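Local coordinates for protein arginyl-trna synthetase (PDB 1IQ0) that probably joins L-arginine to its cognate tRNA at the expense of ATP, acting as a monomeric aminoacyl-tRNA synthetase of class I, at residues V120-I132 with L383-M395. Residues are numbered along the deposited sequence; the frame is centred on the assembly and turned at random.
Sequences VGHLRNIALGDAI and LAYETVLLEGRQM
The ring of Y385 and the aliphatic part of R124 carry the middle of this contact, running past each other in opposite directions. R124 CG lies 3.8 Å from Y385 CD1, and the guanidinium plane, turned 46° from the ring, has Y385 CB over one face. The arginine leaves the helix with CG opposite the backbone N (chi1 169°) and then bends at chi2 and chi3, which lays its methylenes on the tyrosine and carries its guanidinium to the backbone carbonyl of E386. There R124 NH2 meets E386 O, near the guanidinium plane, in a weak hydrogen bond of 3.1 Å, and NE adds a longer, weak one to the same oxygen. NH2 also donates to K453 O. Arginine suits the place because its stem packs against apolar groups while its guanidinium ties together carbonyls of two separate chain segments; V388 CG2 packs on R124 CB at 3.8 Å.

Y385 presents one ring face, near the rim, to the backbone N of N125. Tyrosine offers a flat apolar ring and a hydroxyl that reaches a water in the ring plane, Y385 OH lying 3.0 Å from its O; that water donates a weak hydrogen bond to G121 O, bridging the segments. Toward I132 the packing becomes apolar: L128 CD2 and L383 CD2 meet tip to tip at 3.6 Å, leucine's branched ends filling this buried region, and L128 CD1 rests against Y385 CB. At the other end V120 CG2 approaches M395 CB, a contact left doubtful by the poor order of M395.

Outward, L383 and Y385 are held by backbone hydrogen bonds to strand 348-354 and its continuation, while E386 forms a salt bridge with R356. Segment 120-132 carries V120, G121 and H122, probably the end of the HIGH-region motif, and its helix packs on strand 380-390 of the parallel core, as in the Rossmann-type catalytic domain of class I synthetases.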
ATOM      1  N   VAL A 120       6.879  15.188  -5.836  1.00 26.57           N
ATOM      2  CA  VAL A 120       7.038  14.423  -4.598  1.00 27.54           C
ATOM      3  C   VAL A 120       5.749  14.036  -3.890  1.00 27.49           C
ATOM      4  O   VAL A 120       5.675  12.965  -3.288  1.00 26.73           O
ATOM      5  CB  VAL A 120       7.944  15.164  -3.587  1.00 36.68           C
ATOM      6  CG1 VAL A 120       9.308  15.415  -4.207  1.00 39.16           C
ATOM      7  CG2 VAL A 120       7.297  16.466  -3.164  1.00 38.38           C
ATOM      8  N   GLY A 121       4.737  14.896  -3.954  1.00 43.18           N
ATOM      9  CA  GLY A 121       3.476  14.584  -3.308  1.00 43.30           C
ATOM     10  C   GLY A 121       2.864  13.305  -3.851  1.00 44.34           C
ATOM     11  O   GLY A 121       2.173  12.576  -3.137  1.00 50.29           O
ATOM     12  N   HIS A 122       3.139  13.026  -5.120  1.00 31.79           N
ATOM     13  CA  HIS A 122       2.619  11.844  -5.796  1.00 31.32           C
ATOM     14  C   HIS A 122       3.399  10.579  -5.449  1.00 31.36           C
ATOM     15  O   HIS A 122       2.923   9.468  -5.689  1.00 33.96           O
ATOM     16  CB  HIS A 122       2.658  12.066  -7.313  1.00 26.63           C
ATOM     17  CG  HIS A 122       1.833  13.226  -7.769  1.00 28.61           C
ATOM     18  ND1 HIS A 122       2.249  14.099  -8.754  1.00 26.24           N
ATOM     19  CD2 HIS A 122       0.604  13.647  -7.386  1.00 28.22           C
ATOM     20  CE1 HIS A 122       1.310  15.005  -8.958  1.00 30.23           C
ATOM     21  NE2 HIS A 122       0.301  14.753  -8.142  1.00 31.13           N
ATOM     22  N   LEU A 123       4.597  10.755  -4.892  1.00 26.84           N
ATOM     23  CA  LEU A 123       5.459   9.636  -4.522  1.00 28.67           C
ATOM     24  C   LEU A 123       4.828   8.712  -3.495  1.00 28.81           C
ATOM     25  O   LEU A 123       4.739   7.506  -3.709  1.00 37.41           O
ATOM     26  CB  LEU A 123       6.782  10.146  -3.954  1.00 38.31           C
ATOM     27  CG  LEU A 123       8.059   9.835  -4.726  1.00 37.58           C
ATOM     28  CD1 LEU A 123       9.231  10.382  -3.938  1.00 37.53           C
ATOM     29  CD2 LEU A 123       8.200   8.339  -4.936  1.00 39.14           C
ATOM     30  N   ARG A 124       4.414   9.278  -2.370  1.00 19.51           N
ATOM     31  CA  ARG A 124       3.808   8.486  -1.315  1.00 20.52           C
ATOM     32  C   ARG A 124       2.551   7.754  -1.800  1.00 16.48           C
ATOM     33  O   ARG A 124       2.337   6.586  -1.460  1.00 18.25           O
ATOM     34  CB  ARG A 124       3.464   9.359  -0.104  1.00 30.32           C
ATOM     35  CG  ARG A 124       2.597   8.621   0.900  1.00 33.28           C
ATOM     36  CD  ARG A 124       3.195   8.505   2.283  1.00 27.94           C
ATOM     37  NE  ARG A 124       3.061   9.726   3.059  1.00 30.48           N
ATOM     38  CZ  ARG A 124       3.101   9.780   4.389  1.00 26.88           C
ATOM     39  NH1 ARG A 124       3.259   8.680   5.106  1.00 28.76           N
ATOM     40  NH2 ARG A 124       3.010  10.948   5.006  1.00 25.65           N
ATOM     41  N   ASN A 125       1.734   8.445  -2.592  1.00 22.32           N
ATOM     42  CA  ASN A 125       0.497   7.877  -3.125  1.00 20.26           C
ATOM     43  C   ASN A 125       0.808   6.574  -3.842  1.00 19.60           C
ATOM     44  O   ASN A 125       0.236   5.533  -3.533  1.00 18.80           O
ATOM     45  CB  ASN A 125      -0.156   8.867  -4.105  1.00 20.74           C
ATOM     46  CG  ASN A 125      -1.486   8.366  -4.660  1.00 22.02           C
ATOM     47  OD1 ASN A 125      -2.506   9.061  -4.580  1.00 27.63           O
ATOM     48  ND2 ASN A 125      -1.482   7.164  -5.228  1.00 14.40           N
ATOM     49  N   ILE A 126       1.720   6.649  -4.802  1.00 19.38           N
ATOM     50  CA  ILE A 126       2.117   5.497  -5.594  1.00 21.14           C
ATOM     51  C   ILE A 126       2.726   4.386  -4.734  1.00 22.41           C
ATOM     52  O   ILE A 126       2.337   3.220  -4.847  1.00 24.36           O
ATOM     53  CB  ILE A 126       3.134   5.918  -6.686  1.00 19.73           C
ATOM     54  CG1 ILE A 126       2.510   7.005  -7.567  1.00 18.76           C
ATOM     55  CG2 ILE A 126       3.543   4.709  -7.526  1.00 17.75           C
ATOM     56  CD1 ILE A 126       3.382   7.459  -8.718  1.00 19.68           C
ATOM     57  N   ALA A 127       3.670   4.754  -3.872  1.00 21.42           N
ATOM     58  CA  ALA A 127       4.335   3.784  -3.006  1.00 21.85           C
ATOM     59  C   ALA A 127       3.356   3.061  -2.084  1.00 20.53           C
ATOM     60  O   ALA A 127       3.389   1.837  -1.979  1.00 21.77           O
ATOM     61  CB  ALA A 127       5.425   4.479  -2.174  1.00 18.28           C
ATOM     62  N   LEU A 128       2.490   3.826  -1.426  1.00 20.01           N
ATOM     63  CA  LEU A 128       1.495   3.287  -0.501  1.00 19.48           C
ATOM     64  C   LEU A 128       0.477   2.396  -1.214  1.00 20.95           C
ATOM     65  O   LEU A 128       0.157   1.298  -0.747  1.00 21.02           O
ATOM     66  CB  LEU A 128       0.737   4.429   0.179  1.00 19.30           C
ATOM     67  CG  LEU A 128       0.619   4.459   1.703  1.00 29.40           C
ATOM     68  CD1 LEU A 128      -0.320   5.597   2.080  1.00 26.65           C
ATOM     69  CD2 LEU A 128       0.104   3.126   2.250  1.00 23.09           C
ATOM     70  N   GLY A 129      -0.036   2.887  -2.340  1.00 25.14           N
ATOM     71  CA  GLY A 129      -1.022   2.141  -3.098  1.00 22.70           C
ATOM     72  C   GLY A 129      -0.502   0.836  -3.667  1.00 23.62           C
ATOM     73  O   GLY A 129      -1.152  -0.207  -3.546  1.00 23.81           O
ATOM     74  N   ASP A 130       0.667   0.890  -4.295  1.00 22.86           N
ATOM     75  CA  ASP A 130       1.267  -0.300  -4.880  1.00 20.31           C
ATOM     76  C   ASP A 130       1.572  -1.330  -3.788  1.00 21.62           C
ATOM     77  O   ASP A 130       1.315  -2.521  -3.955  1.00 26.38           O
ATOM     78  CB  ASP A 130       2.560   0.064  -5.619  1.00 16.34           C
ATOM     79  CG  ASP A 130       3.237  -1.144  -6.215  1.00 17.55           C
ATOM     80  OD1 ASP A 130       2.654  -1.754  -7.141  1.00 18.62           O
ATOM     81  OD2 ASP A 130       4.339  -1.501  -5.755  1.00 19.54           O
ATOM     82  N   ALA A 131       2.113  -0.859  -2.670  1.00 16.15           N
ATOM     83  CA  ALA A 131       2.454  -1.743  -1.562  1.00 16.31           C
ATOM     84  C   ALA A 131       1.226  -2.454  -0.991  1.00 17.83           C
ATOM     85  O   ALA A 131       1.240  -3.671  -0.813  1.00 19.16           O
ATOM     86  CB  ALA A 131       3.175  -0.956  -0.459  1.00 11.60           C
ATOM     87  N   ILE A 132       0.159  -1.715  -0.706  1.00 17.67           N
ATOM     88  CA  ILE A 132      -1.021  -2.364  -0.153  1.00 17.36           C
ATOM     89  C   ILE A 132      -1.636  -3.312  -1.177  1.00 15.47           C
ATOM     90  O   ILE A 132      -2.205  -4.330  -0.805  1.00 16.25           O
ATOM     91  CB  ILE A 132      -2.084  -1.339   0.352  1.00 25.59           C
ATOM     92  CG1 ILE A 132      -3.118  -2.058   1.220  1.00 28.36           C
ATOM     93  CG2 ILE A 132      -2.797  -0.673  -0.817  1.00 21.23           C
ATOM     94  CD1 ILE A 132      -2.521  -2.834   2.378  1.00 35.90           C
ATOM     95  N   LEU A 383      -7.504   5.450   1.998  1.00 25.60           N
ATOM     96  CA  LEU A 383      -6.193   5.364   2.601  1.00 25.21           C
ATOM     97  C   LEU A 383      -5.640   6.771   2.396  1.00 22.60           C
ATOM     98  O   LEU A 383      -5.097   7.093   1.335  1.00 22.64           O
ATOM     99  CB  LEU A 383      -5.338   4.308   1.887  1.00 32.70           C
ATOM    100  CG  LEU A 383      -3.996   3.935   2.530  1.00 34.78           C
ATOM    101  CD1 LEU A 383      -4.195   3.691   4.017  1.00 42.51           C
ATOM    102  CD2 LEU A 383      -3.419   2.694   1.853  1.00 33.18           C
ATOM    103  N   ALA A 384      -5.829   7.619   3.402  1.00 22.14           N
ATOM    104  CA  ALA A 384      -5.373   9.003   3.338  1.00 23.34           C
ATOM    105  C   ALA A 384      -3.953   9.131   3.872  1.00 23.64           C
ATOM    106  O   ALA A 384      -3.592   8.499   4.861  1.00 25.92           O
ATOM    107  CB  ALA A 384      -6.319   9.900   4.135  1.00 29.43           C
ATOM    108  N   TYR A 385      -3.150   9.961   3.216  1.00 38.60           N
ATOM    109  CA  TYR A 385      -1.770  10.138   3.637  1.00 37.76           C
ATOM    110  C   TYR A 385      -1.379  11.601   3.785  1.00 37.46           C
ATOM    111  O   TYR A 385      -1.952  12.479   3.141  1.00 39.45           O
ATOM    112  CB  TYR A 385      -0.847   9.454   2.631  1.00 25.06           C
ATOM    113  CG  TYR A 385      -1.016   9.982   1.231  1.00 21.00           C
ATOM    114  CD1 TYR A 385      -0.324  11.116   0.803  1.00 23.85           C
ATOM    115  CD2 TYR A 385      -1.890   9.357   0.330  1.00 24.45           C
ATOM    116  CE1 TYR A 385      -0.494  11.612  -0.489  1.00 27.38           C
ATOM    117  CE2 TYR A 385      -2.065   9.846  -0.959  1.00 23.20           C
ATOM    118  CZ  TYR A 385      -1.364  10.969  -1.362  1.00 27.54           C
ATOM    119  OH  TYR A 385      -1.509  11.435  -2.648  1.00 31.52           O
ATOM    120  N   GLU A 386      -0.400  11.851   4.648  1.00 26.36           N
ATOM    121  CA  GLU A 386       0.091  13.201   4.886  1.00 27.33           C
ATOM    122  C   GLU A 386       1.118  13.642   3.847  1.00 28.04           C
ATOM    123  O   GLU A 386       1.554  12.861   2.998  1.00 28.36           O
ATOM    124  CB  GLU A 386       0.714  13.304   6.278  1.00 31.90           C
ATOM    125  CG  GLU A 386      -0.209  13.868   7.341  1.00 38.58           C
ATOM    126  CD  GLU A 386      -0.779  15.228   6.960  1.00 43.13           C
ATOM    127  OE1 GLU A 386      -0.182  15.920   6.105  1.00 42.29           O
ATOM    128  OE2 GLU A 386      -1.822  15.608   7.532  1.00 46.95           O
ATOM    129  N   THR A 387       1.503  14.907   3.948  1.00 26.97           N
ATOM    130  CA  THR A 387       2.458  15.540   3.046  1.00 30.96           C
ATOM    131  C   THR A 387       3.862  14.953   3.155  1.00 32.56           C
ATOM    132  O   THR A 387       4.245  14.404   4.189  1.00 32.76           O
ATOM    133  CB  THR A 387       2.568  17.050   3.352  1.00 63.29           C
ATOM    134  OG1 THR A 387       1.256  17.612   3.467  1.00 69.05           O
ATOM    135  CG2 THR A 387       3.323  17.771   2.248  1.00 68.76           C
ATOM    136  N   VAL A 388       4.620  15.091   2.074  1.00 34.76           N
ATOM    137  CA  VAL A 388       5.991  14.627   2.021  1.00 30.09           C
ATOM    138  C   VAL A 388       6.885  15.822   1.712  1.00 29.65           C
ATOM    139  O   VAL A 388       6.686  16.515   0.712  1.00 27.99           O
ATOM    140  CB  VAL A 388       6.205  13.567   0.919  1.00 21.25           C
ATOM    141  CG1 VAL A 388       7.694  13.231   0.815  1.00 21.65           C
ATOM    142  CG2 VAL A 388       5.411  12.315   1.239  1.00 17.70           C
ATOM    143  N   LEU A 389       7.858  16.065   2.583  1.00 33.16           N
ATOM    144  CA  LEU A 389       8.797  17.166   2.399  1.00 32.10           C
ATOM    145  C   LEU A 389      10.071  16.619   1.762  1.00 31.81           C
ATOM    146  O   LEU A 389      10.383  15.435   1.903  1.00 29.59           O
ATOM    147  CB  LEU A 389       9.143  17.804   3.751  1.00 33.28           C
ATOM    148  CG  LEU A 389       7.987  18.305   4.617  1.00 33.86           C
ATOM    149  CD1 LEU A 389       8.514  18.815   5.950  1.00 32.29           C
ATOM    150  CD2 LEU A 389       7.252  19.408   3.881  1.00 34.45           C
ATOM    151  N   LEU A 390      10.796  17.479   1.056  1.00 30.24           N
ATOM    152  CA  LEU A 390      12.058  17.085   0.435  1.00 32.25           C
ATOM    153  C   LEU A 390      13.144  17.942   1.088  1.00 36.33           C
ATOM    154  O   LEU A 390      13.203  19.156   0.878  1.00 36.51           O
ATOM    155  CB  LEU A 390      12.034  17.328  -1.076  1.00 28.60           C
ATOM    156  CG  LEU A 390      13.341  16.955  -1.800  1.00 28.05           C
ATOM    157  CD1 LEU A 390      13.642  15.472  -1.597  1.00 30.31           C
ATOM    158  CD2 LEU A 390      13.219  17.267  -3.284  1.00 24.39           C
ATOM    159  N   GLU A 391      13.988  17.305   1.896  1.00 41.11           N
ATOM    160  CA  GLU A 391      15.051  18.005   2.605  1.00 40.49           C
ATOM    161  C   GLU A 391      14.452  19.098   3.491  1.00 42.46           C
ATOM    162  O   GLU A 391      14.951  20.220   3.531  1.00 42.79           O
ATOM    163  CB  GLU A 391      16.043  18.621   1.613  1.00 36.37           C
ATOM    164  CG  GLU A 391      16.939  17.613   0.882  1.00 37.55           C
ATOM    165  CD  GLU A 391      17.896  16.867   1.813  1.00 38.78           C
ATOM    166  OE1 GLU A 391      18.288  17.439   2.853  1.00 41.61           O
ATOM    167  OE2 GLU A 391      18.268  15.716   1.498  1.00 35.81           O
ATOM    168  N   GLY A 392      13.374  18.752   4.194  1.00 36.80           N
ATOM    169  CA  GLY A 392      12.703  19.691   5.082  1.00 40.18           C
ATOM    170  C   GLY A 392      11.962  20.811   4.372  1.00 43.51           C
ATOM    171  O   GLY A 392      11.517  21.769   5.003  1.00 42.53           O
ATOM    172  N   ARG A 393      11.816  20.688   3.057  1.00 42.95           N
ATOM    173  CA  ARG A 393      11.150  21.709   2.261  1.00 47.22           C
ATOM    174  C   ARG A 393       9.796  21.253   1.719  1.00 48.01           C
ATOM    175  O   ARG A 393       9.656  20.139   1.210  1.00 43.81           O
ATOM    176  CB  ARG A 393      12.053  22.115   1.092  1.00 76.81           C
ATOM    177  CG  ARG A 393      11.528  23.263   0.251  1.00 85.59           C
ATOM    178  CD  ARG A 393      11.454  24.546   1.063  1.00 92.70           C
ATOM    179  NE  ARG A 393      12.723  24.850   1.721  1.00 98.81           N
ATOM    180  CZ  ARG A 393      13.879  25.018   1.085  1.00102.30           C
ATOM    181  NH1 ARG A 393      13.936  24.911  -0.236  1.00103.98           N
ATOM    182  NH2 ARG A 393      14.979  25.293   1.771  1.00102.46           N
ATOM    183  N   GLN A 394       8.798  22.123   1.834  1.00 45.36           N
ATOM    184  CA  GLN A 394       7.463  21.828   1.333  1.00 50.95           C
ATOM    185  C   GLN A 394       7.485  22.053  -0.175  1.00 55.38           C
ATOM    186  O   GLN A 394       8.020  23.057  -0.639  1.00 56.03           O
ATOM    187  CB  GLN A 394       6.440  22.758   1.991  1.00 71.13           C
ATOM    188  CG  GLN A 394       5.036  22.687   1.406  1.00 71.08           C
ATOM    189  CD  GLN A 394       4.458  21.285   1.429  1.00 72.15           C
ATOM    190  OE1 GLN A 394       4.887  20.411   0.674  1.00 73.47           O
ATOM    191  NE2 GLN A 394       3.482  21.063   2.302  1.00 73.65           N
ATOM    192  N   MET A 395       6.920  21.119  -0.936  1.00 92.05           N
ATOM    193  CA  MET A 395       6.889  21.245  -2.391  1.00 98.77           C
ATOM    194  C   MET A 395       5.577  21.848  -2.880  1.00102.59           C
ATOM    195  O   MET A 395       4.832  21.219  -3.633  1.00104.82           O
ATOM    196  CB  MET A 395       7.108  19.883  -3.051  1.00 78.96           C
ATOM    197  CG  MET A 395       8.419  19.771  -3.819  1.00 80.98           C
ATOM    198  SD  MET A 395       9.889  19.912  -2.778  1.00 88.90           S
ATOM    199  CE  MET A 395      10.172  21.687  -2.791  1.00 86.27           C
TER
HETATM  200  O   HOH W   1      -0.354  13.990  -3.592  1.00 45.96           O